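Local coordinates for Sys-1 protein (Caenorhabditis elegans, PDB 3C2G) that acts as a beta-catenin-type transcription coregulator in the Wnt asymmetry pathway, binding the TCF factor POP-1 directly to activate or repress target genes, at residues L118-I123 with L164-L169; E175-Q180 with A189-F194; G234-I239 with V292-N297; D275-F280 with S312-L317. All coordinates share one frame; numbering follows the deposited sequence.

Interaction 1: residues L118-I123 with L164-L169; sequences LICNLI and LKFEKL
C120 on helix 115-122 packs against F166, K168 and L169, where helix 167-174 begins. The contact joins two helices of the armadillo domain, and no hydrogen bond crosses it. C120 SG lies against the backbone of the second helix, 3.8 Å from L169 CA. The same SG touches the lysine chain, 3.9 Å from K168 CG. C120 CB meets two apolar neighbours. One is L169, with C120 CB 4.1 Å from L169 CD1. The other is the phenylalanine, with C120 CB 4.2 Å from F166 CZ. The approach to this ring is oblique. The sulfur-aromatic contact is likewise oblique, with C120 SG 5.5 Å from the centroid of the F166 ring and 61° off the ring normal.

L169 carries its CG anti to the backbone N (chi1 177°). Beyond that CG, CD1 also touches the first segment at I123, with L169 CD1 4.3 Å from I123 CD1. At the more polar border N121 and K168 cross obliquely, and N121 ND2 sits 3.6 Å from K168 CE.

The next shell surrounds these groups. L169 CB lies over one face of the F166 ring, toward its rim, and R116 makes a cation-pi contact with that ring. I123 is backed by V140 and F141 of helix 134-150, while N121 touches W127. K168 NZ has a long, weak ion pair with E117. F166 occupies the N-cap position of helix 167-174. Further along this helix, K168 O is hydrogen-bonded to T172 OG1.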
loop_
_atom_site.group_PDB
_atom_site.type_symbol
_atom_site.label_atom_id
_atom_site.label_comp_id
_atom_site.label_asym_id
_atom_site.label_seq_id
_atom_site.Cartn_x
_atom_site.Cartn_y
_atom_site.Cartn_z
ATOM N N LEU A 118 15.869 32.988 -4.709
ATOM C CA LEU A 118 15.286 33.758 -5.798
ATOM C C LEU A 118 14.265 32.909 -6.566
ATOM O O LEU A 118 13.161 33.377 -6.850
ATOM C CB LEU A 118 16.368 34.283 -6.754
ATOM C CG LEU A 118 17.375 35.322 -6.255
ATOM C CD1 LEU A 118 18.407 35.587 -7.339
ATOM C CD2 LEU A 118 16.715 36.632 -5.823
ATOM N N ILE A 119 14.648 31.673 -6.896
ATOM C CA ILE A 119 13.799 30.752 -7.651
ATOM C C ILE A 119 12.532 30.446 -6.861
ATOM O O ILE A 119 11.423 30.704 -7.322
ATOM C CB ILE A 119 14.549 29.435 -8.006
ATOM C CG1 ILE A 119 15.507 29.657 -9.181
ATOM C CG2 ILE A 119 13.572 28.291 -8.300
ATOM C CD1 ILE A 119 14.851 29.760 -10.532
ATOM N N CYS A 120 12.716 29.925 -5.659
ATOM C CA CYS A 120 11.611 29.577 -4.808
ATOM C C CYS A 120 10.681 30.777 -4.567
ATOM O O CYS A 120 9.471 30.610 -4.395
ATOM C CB CYS A 120 12.135 28.967 -3.510
ATOM S SG CYS A 120 11.296 29.526 -2.041
ATOM N N ASN A 121 11.236 31.983 -4.591
ATOM C CA ASN A 121 10.410 33.178 -4.486
ATOM C C ASN A 121 9.462 33.397 -5.662
ATOM O O ASN A 121 8.386 33.950 -5.494
ATOM C CB ASN A 121 11.252 34.422 -4.280
ATOM C CG ASN A 121 10.515 35.471 -3.490
ATOM O OD1 ASN A 121 9.815 36.329 -4.050
ATOM N ND2 ASN A 121 10.617 35.379 -2.164
ATOM N N LEU A 122 9.863 32.953 -6.846
ATOM C CA LEU A 122 9.039 33.097 -8.037
ATOM C C LEU A 122 7.791 32.185 -8.065
ATOM O O LEU A 122 6.879 32.424 -8.858
ATOM C CB LEU A 122 9.885 32.873 -9.287
ATOM C CG LEU A 122 10.978 33.911 -9.558
ATOM C CD1 LEU A 122 12.205 33.271 -10.193
ATOM C CD2 LEU A 122 10.465 35.015 -10.421
ATOM N N ILE A 123 7.751 31.148 -7.222
ATOM C CA ILE A 123 6.545 30.311 -7.115
ATOM C C ILE A 123 5.716 30.615 -5.870
ATOM O O ILE A 123 4.830 29.851 -5.505
ATOM C CB ILE A 123 6.840 28.799 -7.186
ATOM C CG1 ILE A 123 7.868 28.392 -6.124
ATOM C CG2 ILE A 123 7.241 28.407 -8.606
ATOM C CD1 ILE A 123 8.044 26.903 -6.000
ATOM N N LEU A 164 17.113 21.482 -1.958
ATOM C CA LEU A 164 15.722 21.905 -1.837
ATOM C C LEU A 164 15.188 21.962 -0.409
ATOM O O LEU A 164 14.169 22.606 -0.154
ATOM C CB LEU A 164 14.826 20.995 -2.673
ATOM C CG LEU A 164 15.074 21.045 -4.177
ATOM C CD1 LEU A 164 14.119 20.134 -4.890
ATOM C CD2 LEU A 164 14.960 22.478 -4.703
ATOM N N LYS A 165 15.863 21.294 0.522
ATOM C CA LYS A 165 15.367 21.216 1.890
ATOM C C LYS A 165 15.786 22.408 2.726
ATOM O O LYS A 165 16.771 22.353 3.457
ATOM C CB LYS A 165 15.775 19.895 2.541
ATOM C CG LYS A 165 14.972 18.720 2.007
ATOM C CD LYS A 165 15.698 17.418 2.191
ATOM C CE LYS A 165 15.267 16.444 1.113
ATOM N NZ LYS A 165 15.864 15.117 1.337
ATOM N N PHE A 166 15.035 23.498 2.585
ATOM C CA PHE A 166 15.206 24.686 3.416
ATOM C C PHE A 166 13.845 25.291 3.736
ATOM O O PHE A 166 12.931 25.228 2.918
ATOM C CB PHE A 166 16.169 25.710 2.778
ATOM C CG PHE A 166 15.772 26.170 1.390
ATOM C CD1 PHE A 166 15.343 27.470 1.177
ATOM C CD2 PHE A 166 15.866 25.311 0.290
ATOM C CE1 PHE A 166 14.990 27.904 -0.106
ATOM C CE2 PHE A 166 15.505 25.742 -0.999
ATOM C CZ PHE A 166 15.070 27.037 -1.192
ATOM N N GLU A 167 13.717 25.865 4.930
ATOM C CA GLU A 167 12.423 26.322 5.440
ATOM C C GLU A 167 11.601 27.145 4.433
ATOM O O GLU A 167 10.412 26.874 4.241
ATOM C CB GLU A 167 12.600 27.091 6.758
ATOM N N LYS A 168 12.236 28.125 3.787
ATOM C CA LYS A 168 11.545 29.046 2.864
ATOM C C LYS A 168 10.790 28.309 1.765
ATOM O O LYS A 168 9.654 28.661 1.448
ATOM C CB LYS A 168 12.524 30.045 2.245
ATOM C CG LYS A 168 11.879 31.180 1.454
ATOM C CD LYS A 168 12.951 32.128 0.879
ATOM C CE LYS A 168 12.360 33.468 0.409
ATOM N NZ LYS A 168 13.356 34.600 0.557
ATOM N N LEU A 169 11.414 27.280 1.200
ATOM C CA LEU A 169 10.774 26.496 0.162
ATOM C C LEU A 169 9.596 25.629 0.661
ATOM O O LEU A 169 8.562 25.550 -0.009
ATOM C CB LEU A 169 11.804 25.666 -0.608
ATOM C CG LEU A 169 11.300 24.712 -1.697
ATOM C CD1 LEU A 169 10.380 25.387 -2.708
ATOM C CD2 LEU A 169 12.475 24.094 -2.409
#

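Interaction 2: residues E175-Q180 with A189-F194; sequences EYFNPQ and AIFIIF
F177 and Y176, in the loop after helix 167-174, press their rings onto I190, F191 and F194 of helix 189-198. The contact is buried and wholly apolar across the segments.

The aromatic part is a cluster of three phenylalanines. The F177 and F194 rings are nearly parallel, with planes at 21°, but they are slid so far that they barely overlap. Their closest atoms are F177 CE2 and F194 CE2, 3.4 Å apart. F177 meets F191 obliquely, with planes at 42° and F177 CZ 3.8 Å from F191 CE1.

The aliphatic part belongs to I190, whose two branches serve different rings. I190 CG2 touches the tip of F177, 3.8 Å from F177 CZ. I190 CD1 makes a CH-pi contact over one face of Y176, 3.5 Å from the ring centroid. The Y176 and I190 side chains cross at about a right angle.

The polar part lies at the far end of Y176, where OH is hydrogen-bonded to I123 O and Q128 NE2. An alanine at Y176 would probably leave I190 CD1 without its ring and I123 O without its hydroxyl partner.

F141 of helix 134-150 backs both Y176 and I190. F177 also rests on L224, L228 and V231 of helix 224-239. F191 packs on T263 and L266 of helix 251-270, and F194 sets its ring edge-to-face with F208.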
loop_
_atom_site.group_PDB
_atom_site.type_symbol
_atom_site.label_atom_id
_atom_site.label_comp_id
_atom_site.label_asym_id
_atom_site.label_seq_id
_atom_site.Cartn_x
_atom_site.Cartn_y
_atom_site.Cartn_z
ATOM N N GLU A 175 1.923 26.835 1.562
ATOM C CA GLU A 175 0.929 27.900 1.513
ATOM C C GLU A 175 -0.156 27.561 0.481
ATOM O O GLU A 175 -1.287 28.015 0.595
ATOM C CB GLU A 175 1.584 29.265 1.250
ATOM C CG GLU A 175 0.664 30.467 1.548
ATOM C CD GLU A 175 1.331 31.843 1.367
ATOM O OE1 GLU A 175 2.583 31.943 1.500
ATOM O OE2 GLU A 175 0.594 32.832 1.106
ATOM N N TYR A 176 0.178 26.730 -0.501
ATOM C CA TYR A 176 -0.809 26.280 -1.468
ATOM C C TYR A 176 -1.820 25.303 -0.868
ATOM O O TYR A 176 -2.861 25.042 -1.467
ATOM C CB TYR A 176 -0.152 25.635 -2.679
ATOM C CG TYR A 176 0.516 26.586 -3.643
ATOM C CD1 TYR A 176 -0.128 26.980 -4.815
ATOM C CD2 TYR A 176 1.813 27.055 -3.414
ATOM C CE1 TYR A 176 0.493 27.812 -5.730
ATOM C CE2 TYR A 176 2.427 27.900 -4.303
ATOM C CZ TYR A 176 1.767 28.276 -5.467
ATOM O OH TYR A 176 2.385 29.113 -6.380
ATOM N N PHE A 177 -1.519 24.773 0.309
ATOM C CA PHE A 177 -2.437 23.852 0.963
ATOM C C PHE A 177 -3.248 24.519 2.070
ATOM O O PHE A 177 -3.928 23.838 2.853
ATOM C CB PHE A 177 -1.695 22.615 1.471
ATOM C CG PHE A 177 -1.116 21.760 0.375
ATOM C CD1 PHE A 177 -1.730 21.676 -0.870
ATOM C CD2 PHE A 177 0.034 21.011 0.600
ATOM C CE1 PHE A 177 -1.199 20.888 -1.879
ATOM C CE2 PHE A 177 0.569 20.208 -0.402
ATOM C CZ PHE A 177 -0.056 20.151 -1.652
ATOM N N ASN A 178 -3.191 25.851 2.128
ATOM C CA ASN A 178 -3.971 26.600 3.107
ATOM C C ASN A 178 -5.464 26.554 2.785
ATOM O O ASN A 178 -5.852 26.577 1.614
ATOM C CB ASN A 178 -3.466 28.044 3.265
ATOM C CG ASN A 178 -2.219 28.145 4.156
ATOM O OD1 ASN A 178 -1.796 27.166 4.784
ATOM N ND2 ASN A 178 -1.621 29.335 4.203
ATOM N N PRO A 179 -6.301 26.450 3.834
ATOM C CA PRO A 179 -7.749 26.283 3.692
ATOM C C PRO A 179 -8.419 27.338 2.818
ATOM O O PRO A 179 -9.368 27.010 2.108
ATOM C CB PRO A 179 -8.269 26.382 5.135
ATOM C CG PRO A 179 -7.116 26.921 5.949
ATOM C CD PRO A 179 -5.889 26.459 5.254
ATOM N N GLN A 180 -7.924 28.574 2.859
ATOM C CA GLN A 180 -8.550 29.698 2.149
ATOM C C GLN A 180 -8.223 29.780 0.648
ATOM O O GLN A 180 -8.800 30.596 -0.069
ATOM C CB GLN A 180 -8.199 31.024 2.843
ATOM N N ALA A 189 2.812 20.253 -10.114
ATOM C CA ALA A 189 4.232 20.201 -9.779
ATOM C C ALA A 189 4.493 20.335 -8.282
ATOM O O ALA A 189 5.490 19.825 -7.787
ATOM C CB ALA A 189 4.998 21.273 -10.542
ATOM N N ILE A 190 3.611 21.030 -7.572
ATOM C CA ILE A 190 3.691 21.101 -6.118
ATOM C C ILE A 190 3.711 19.702 -5.494
ATOM O O ILE A 190 4.413 19.475 -4.512
ATOM C CB ILE A 190 2.555 21.953 -5.533
ATOM C CG1 ILE A 190 2.860 23.431 -5.779
ATOM C CG2 ILE A 190 2.409 21.727 -4.044
ATOM C CD1 ILE A 190 1.640 24.281 -5.969
ATOM N N PHE A 191 2.979 18.763 -6.088
ATOM C CA PHE A 191 3.010 17.385 -5.621
ATOM C C PHE A 191 4.312 16.691 -5.967
ATOM O O PHE A 191 4.903 16.027 -5.121
ATOM C CB PHE A 191 1.800 16.596 -6.143
ATOM C CG PHE A 191 0.495 17.064 -5.562
ATOM C CD1 PHE A 191 0.111 16.668 -4.286
ATOM C CD2 PHE A 191 -0.331 17.932 -6.278
ATOM C CE1 PHE A 191 -1.095 17.107 -3.733
ATOM C CE2 PHE A 191 -1.531 18.384 -5.740
ATOM C CZ PHE A 191 -1.921 17.973 -4.463
ATOM N N ILE A 192 4.756 16.847 -7.209
ATOM C CA ILE A 192 6.027 16.269 -7.668
ATOM C C ILE A 192 7.181 16.626 -6.731
ATOM O O ILE A 192 7.950 15.755 -6.342
ATOM C CB ILE A 192 6.344 16.704 -9.115
ATOM C CG1 ILE A 192 5.215 16.268 -10.070
ATOM C CG2 ILE A 192 7.684 16.151 -9.571
ATOM C CD1 ILE A 192 4.917 14.751 -10.076
ATOM N N ILE A 193 7.253 17.891 -6.329
ATOM C CA ILE A 193 8.312 18.388 -5.462
ATOM C C ILE A 193 8.222 17.827 -4.037
ATOM O O ILE A 193 9.223 17.370 -3.489
ATOM C CB ILE A 193 8.333 19.941 -5.435
ATOM C CG1 ILE A 193 8.602 20.487 -6.839
ATOM C CG2 ILE A 193 9.375 20.447 -4.455
ATOM C CD1 ILE A 193 8.081 21.873 -7.074
ATOM N N PHE A 194 7.036 17.877 -3.435
ATOM C CA PHE A 194 6.796 17.223 -2.145
ATOM C C PHE A 194 7.184 15.749 -2.192
ATOM O O PHE A 194 7.929 15.272 -1.346
ATOM C CB PHE A 194 5.344 17.371 -1.698
ATOM C CG PHE A 194 5.100 18.575 -0.848
ATOM C CD1 PHE A 194 5.792 18.747 0.350
ATOM C CD2 PHE A 194 4.181 19.534 -1.230
ATOM C CE1 PHE A 194 5.587 19.868 1.151
ATOM C CE2 PHE A 194 3.962 20.661 -0.435
ATOM C CZ PHE A 194 4.670 20.827 0.760
#

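Interaction 3: residues G234-I239 with V292-N297; sequences GSYRLI and VVQYPN
Y236 and I239, one turn apart at the end of helix 224-239, pack on the turn that follows helix 285-292. This is helix-to-turn packing within the armadillo domain, and V292 to Y295 form a type I beta turn.

Y236 CG stands anti to the backbone N (chi1 178°). V292 CA lies over one face of the Y236 ring, 4.2 Å from its centroid. Y295 CB sits at the ring edge, 4.1 Å from Y236 CE1. Nearer the backbone, Y236 CB touches V292 CG2 at 3.7 Å. An alanine at Y236 would probably open a gap beside V292 CA and Y295 CB.

I239 completes the contact. I239 CD1 lies over one face of the Y295 ring, 3.9 Å from the centroid, in a CH-pi contact. P296 CD lies over the opposite face, toward the rim, so the ring sits between the two. L253 of helix 251-270 also touches Y295. At the far end of this ring, Y295 OH is hydrogen-bonded to Q242 O.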
loop_
_atom_site.group_PDB
_atom_site.type_symbol
_atom_site.label_atom_id
_atom_site.label_comp_id
_atom_site.label_asym_id
_atom_site.label_seq_id
_atom_site.Cartn_x
_atom_site.Cartn_y
_atom_site.Cartn_z
ATOM N N GLY A 234 -12.380 20.246 0.142
ATOM C CA GLY A 234 -12.588 21.400 -0.712
ATOM C C GLY A 234 -12.733 21.044 -2.183
ATOM O O GLY A 234 -13.619 21.556 -2.854
ATOM N N SER A 235 -11.881 20.163 -2.689
ATOM C CA SER A 235 -12.009 19.727 -4.077
ATOM C C SER A 235 -13.276 18.905 -4.265
ATOM O O SER A 235 -14.005 19.093 -5.252
ATOM C CB SER A 235 -10.790 18.922 -4.543
ATOM O OG SER A 235 -9.569 19.619 -4.336
ATOM N N TYR A 236 -13.550 18.002 -3.320
ATOM C CA TYR A 236 -14.755 17.191 -3.419
ATOM C C TYR A 236 -15.982 18.093 -3.489
ATOM O O TYR A 236 -16.863 17.895 -4.316
ATOM C CB TYR A 236 -14.899 16.179 -2.279
ATOM C CG TYR A 236 -16.189 15.421 -2.417
ATOM C CD1 TYR A 236 -16.354 14.469 -3.429
ATOM C CD2 TYR A 236 -17.272 15.703 -1.595
ATOM C CE1 TYR A 236 -17.558 13.802 -3.600
ATOM C CE2 TYR A 236 -18.471 15.037 -1.743
ATOM C CZ TYR A 236 -18.608 14.086 -2.748
ATOM O OH TYR A 236 -19.811 13.425 -2.893
ATOM N N ARG A 237 -16.013 19.107 -2.643
ATOM C CA ARG A 237 -17.139 20.006 -2.625
ATOM C C ARG A 237 -17.426 20.619 -3.987
ATOM O O ARG A 237 -18.579 20.857 -4.315
ATOM C CB ARG A 237 -16.938 21.102 -1.586
ATOM C CG ARG A 237 -17.351 20.676 -0.191
ATOM C CD ARG A 237 -17.179 21.797 0.793
ATOM N NE ARG A 237 -18.168 21.674 1.860
ATOM C CZ ARG A 237 -18.432 22.617 2.762
ATOM N NH1 ARG A 237 -17.771 23.773 2.744
ATOM N NH2 ARG A 237 -19.360 22.397 3.685
ATOM N N LEU A 238 -16.384 20.860 -4.778
ATOM C CA LEU A 238 -16.551 21.564 -6.043
ATOM C C LEU A 238 -16.893 20.637 -7.195
ATOM O O LEU A 238 -17.486 21.065 -8.185
ATOM C CB LEU A 238 -15.303 22.375 -6.380
ATOM C CG LEU A 238 -15.031 23.582 -5.476
ATOM C CD1 LEU A 238 -13.573 24.029 -5.635
ATOM C CD2 LEU A 238 -15.987 24.730 -5.744
ATOM N N ILE A 239 -16.517 19.371 -7.070
ATOM C CA ILE A 239 -16.805 18.405 -8.116
ATOM C C ILE A 239 -18.084 17.611 -7.843
ATOM O O ILE A 239 -18.639 16.998 -8.759
ATOM C CB ILE A 239 -15.619 17.443 -8.369
ATOM C CG1 ILE A 239 -15.404 16.485 -7.208
ATOM C CG2 ILE A 239 -14.348 18.214 -8.672
ATOM C CD1 ILE A 239 -14.563 15.289 -7.574
ATOM N N VAL A 292 -15.305 11.276 -0.193
ATOM C CA VAL A 292 -14.740 11.675 -1.467
ATOM C C VAL A 292 -14.940 10.604 -2.522
ATOM O O VAL A 292 -15.227 10.926 -3.675
ATOM C CB VAL A 292 -13.241 12.070 -1.318
ATOM C CG1 VAL A 292 -12.525 12.104 -2.677
ATOM C CG2 VAL A 292 -13.126 13.431 -0.617
ATOM N N VAL A 293 -14.814 9.338 -2.136
ATOM C CA VAL A 293 -14.980 8.251 -3.101
ATOM C C VAL A 293 -16.429 7.974 -3.494
ATOM O O VAL A 293 -16.701 7.010 -4.192
ATOM C CB VAL A 293 -14.266 6.943 -2.686
ATOM C CG1 VAL A 293 -12.779 7.197 -2.483
ATOM C CG2 VAL A 293 -14.901 6.322 -1.445
ATOM N N GLN A 294 -17.354 8.829 -3.068
ATOM C CA GLN A 294 -18.711 8.821 -3.635
ATOM C C GLN A 294 -18.710 9.364 -5.068
ATOM O O GLN A 294 -19.666 9.139 -5.802
ATOM C CB GLN A 294 -19.691 9.641 -2.781
ATOM C CG GLN A 294 -19.889 9.132 -1.354
ATOM C CD GLN A 294 -20.689 10.101 -0.465
ATOM O OE1 GLN A 294 -21.730 9.730 0.081
ATOM N NE2 GLN A 294 -20.201 11.332 -0.312
ATOM N N TYR A 295 -17.663 10.085 -5.475
ATOM C CA TYR A 295 -17.625 10.614 -6.835
ATOM C C TYR A 295 -17.364 9.513 -7.866
ATOM O O TYR A 295 -16.385 8.792 -7.767
ATOM C CB TYR A 295 -16.630 11.765 -7.011
ATOM C CG TYR A 295 -16.825 12.431 -8.360
ATOM C CD1 TYR A 295 -17.810 13.407 -8.533
ATOM C CD2 TYR A 295 -16.075 12.043 -9.478
ATOM C CE1 TYR A 295 -18.031 13.996 -9.759
ATOM C CE2 TYR A 295 -16.296 12.621 -10.723
ATOM C CZ TYR A 295 -17.284 13.600 -10.852
ATOM O OH TYR A 295 -17.527 14.198 -12.068
ATOM N N PRO A 296 -18.232 9.401 -8.884
ATOM C CA PRO A 296 -18.063 8.304 -9.836
ATOM C C PRO A 296 -16.903 8.518 -10.798
ATOM O O PRO A 296 -17.093 8.950 -11.928
ATOM C CB PRO A 296 -19.407 8.256 -10.573
ATOM C CG PRO A 296 -19.951 9.671 -10.466
ATOM C CD PRO A 296 -19.391 10.266 -9.198
ATOM N N ASN A 297 -15.704 8.200 -10.329
ATOM C CA ASN A 297 -14.512 8.165 -11.151
ATOM C C ASN A 297 -13.575 7.080 -10.612
ATOM O O ASN A 297 -13.151 7.123 -9.442
ATOM C CB ASN A 297 -13.820 9.528 -11.145
ATOM C CG ASN A 297 -12.502 9.510 -11.884
ATOM O OD1 ASN A 297 -11.491 9.027 -11.370
ATOM N ND2 ASN A 297 -12.505 10.023 -13.103
#

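Interaction 4: residues D275-F280 with S312-L317; sequences DAIDGF and SDAKAL
The D278 carboxylate, on helix 274-282, reaches across to the backbone of A316 in the 3-10 segment that starts at K315. This ties a helix to the linker after helix 298-311 in the armadillo domain. The hydrogen bond from A316 N to D278 OD1 is 2.7 Å long, with an N-H...O angle of 155°. A316 N meets OD1 nearly along its C-O axis. A314 CB lies off the carboxylate plane, 3.7 Å from D278 OD1. K315 N is also near, 3.3 Å from D278 OD1, but its angle is too poor for a hydrogen bond. The negative charge thus sits beside the N-terminal end of the 3-10 turn, and the amides there may stabilise it. Within that turn, L317 N bonds to A314 O.

The second flat group is the D313 carboxylate. I277 CD1 lies off the plane of this carboxylate, over one face, 3.7 Å from D313 OD1. The two side chains cross at about a right angle.

I277 is the apolar half of the contact. Its CG1 stands between the backbone N and the carbonyl carbon (chi1 79°). From there I277 CD1 packs on the linker, 3.8 Å from A314 CB. I277 also touches V311 of helix 298-311 and L271. A314 and A316 also rest on V281, one turn further along helix 274-282.

This contact borders the peptide site. I277 packs on a basic side chain of the bound peptide. Outside the two segments, D313 OD1 forms a salt bridge with a basic side chain of that peptide.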
loop_
_atom_site.group_PDB
_atom_site.type_symbol
_atom_site.label_atom_id
_atom_site.label_comp_id
_atom_site.label_asym_id
_atom_site.label_seq_id
_atom_site.Cartn_x
_atom_site.Cartn_y
_atom_site.Cartn_z
ATOM N N ASP A 275 1.946 5.676 14.298
ATOM C CA ASP A 275 1.604 6.946 14.917
ATOM C C ASP A 275 0.965 7.868 13.881
ATOM O O ASP A 275 0.002 8.588 14.188
ATOM C CB ASP A 275 2.835 7.612 15.551
ATOM C CG ASP A 275 3.242 6.969 16.888
ATOM O OD1 ASP A 275 2.390 6.889 17.808
ATOM O OD2 ASP A 275 4.420 6.548 17.018
ATOM N N ALA A 276 1.485 7.817 12.651
ATOM C CA ALA A 276 0.992 8.648 11.571
ATOM C C ALA A 276 -0.425 8.257 11.161
ATOM O O ALA A 276 -1.298 9.124 11.072
ATOM C CB ALA A 276 1.933 8.588 10.381
ATOM N N ILE A 277 -0.657 6.963 10.927
ATOM C CA ILE A 277 -1.992 6.492 10.528
ATOM C C ILE A 277 -3.025 6.698 11.635
ATOM O O ILE A 277 -4.182 6.999 11.344
ATOM C CB ILE A 277 -2.016 5.023 9.968
ATOM C CG1 ILE A 277 -1.964 3.993 11.098
ATOM C CG2 ILE A 277 -0.895 4.811 8.924
ATOM C CD1 ILE A 277 -2.059 2.560 10.643
ATOM N N ASP A 278 -2.608 6.575 12.898
ATOM C CA ASP A 278 -3.504 6.888 14.029
ATOM C C ASP A 278 -3.817 8.383 14.098
ATOM O O ASP A 278 -4.957 8.767 14.384
ATOM C CB ASP A 278 -2.977 6.343 15.366
ATOM C CG ASP A 278 -3.333 4.860 15.580
ATOM O OD1 ASP A 278 -4.536 4.530 15.683
ATOM O OD2 ASP A 278 -2.411 4.016 15.643
ATOM N N GLY A 279 -2.830 9.226 13.796
ATOM C CA GLY A 279 -3.067 10.675 13.707
ATOM C C GLY A 279 -4.089 11.021 12.636
ATOM O O GLY A 279 -4.969 11.850 12.839
ATOM N N PHE A 280 -3.971 10.356 11.496
ATOM C CA PHE A 280 -4.857 10.556 10.369
ATOM C C PHE A 280 -6.292 10.134 10.721
ATOM O O PHE A 280 -7.274 10.847 10.427
ATOM C CB PHE A 280 -4.303 9.762 9.179
ATOM C CG PHE A 280 -5.121 9.877 7.924
ATOM C CD1 PHE A 280 -5.200 11.082 7.235
ATOM C CD2 PHE A 280 -5.796 8.769 7.421
ATOM C CE1 PHE A 280 -5.945 11.181 6.070
ATOM C CE2 PHE A 280 -6.542 8.856 6.248
ATOM C CZ PHE A 280 -6.618 10.067 5.574
ATOM N N SER A 312 -5.833 0.782 7.565
ATOM C CA SER A 312 -6.869 -0.093 8.084
ATOM C C SER A 312 -6.510 -0.785 9.406
ATOM O O SER A 312 -7.395 -1.155 10.168
ATOM C CB SER A 312 -7.251 -1.135 7.032
ATOM O OG SER A 312 -6.160 -1.983 6.739
ATOM N N ASP A 313 -5.218 -0.951 9.672
ATOM C CA ASP A 313 -4.773 -1.567 10.910
ATOM C C ASP A 313 -4.662 -0.597 12.102
ATOM O O ASP A 313 -4.154 -0.958 13.160
ATOM C CB ASP A 313 -3.476 -2.356 10.688
ATOM C CG ASP A 313 -2.330 -1.493 10.141
ATOM O OD1 ASP A 313 -2.516 -0.750 9.140
ATOM O OD2 ASP A 313 -1.214 -1.580 10.706
ATOM N N ALA A 314 -5.174 0.617 11.953
ATOM C CA ALA A 314 -5.064 1.615 13.008
ATOM C C ALA A 314 -5.937 1.294 14.231
ATOM O O ALA A 314 -7.130 0.998 14.106
ATOM C CB ALA A 314 -5.397 2.979 12.470
ATOM N N LYS A 315 -5.339 1.376 15.418
ATOM C CA LYS A 315 -6.066 1.106 16.655
ATOM C C LYS A 315 -7.134 2.172 16.906
ATOM O O LYS A 315 -8.185 1.864 17.500
ATOM C CB LYS A 315 -5.105 0.978 17.849
ATOM C CG LYS A 315 -4.388 -0.404 17.958
ATOM C CD LYS A 315 -3.120 -0.298 18.834
ATOM C CE LYS A 315 -2.866 -1.580 19.640
ATOM N NZ LYS A 315 -2.297 -2.707 18.824
ATOM N N ALA A 316 -6.883 3.403 16.434
ATOM C CA ALA A 316 -7.877 4.489 16.532
ATOM C C ALA A 316 -9.201 4.182 15.825
ATOM O O ALA A 316 -10.217 4.796 16.128
ATOM C CB ALA A 316 -7.309 5.795 16.035
ATOM N N LEU A 317 -9.203 3.230 14.888
ATOM C CA LEU A 317 -10.456 2.832 14.231
ATOM C C LEU A 317 -11.436 2.162 15.217
ATOM O O LEU A 317 -12.628 2.011 14.914
ATOM C CB LEU A 317 -10.194 1.990 12.978
ATOM C CG LEU A 317 -9.708 2.765 11.726
ATOM C CD1 LEU A 317 -8.801 1.920 10.843
ATOM C CD2 LEU A 317 -10.856 3.311 10.902
#

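In the fold
The four contacts follow the all-helical armadillo domain from its N-terminal part toward its middle. Interactions 1 and 2 are neighbours, with centres 13 Å apart. They touch through a probable hydrogen bond between I123 O and Y176 OH, 2.7 Å apart. Interaction 3 lies farther along, its centre 19 Å from that of interaction 2. Helix 224-239 links these two: it backs the loop in interaction 2 and carries the first segment of interaction 3. Interactions 3 and 4 alternate along the chain, yet their nearest atoms are about 10 Å apart. Interaction 4 reaches the bound peptide; the other three join helices and loops of the domain.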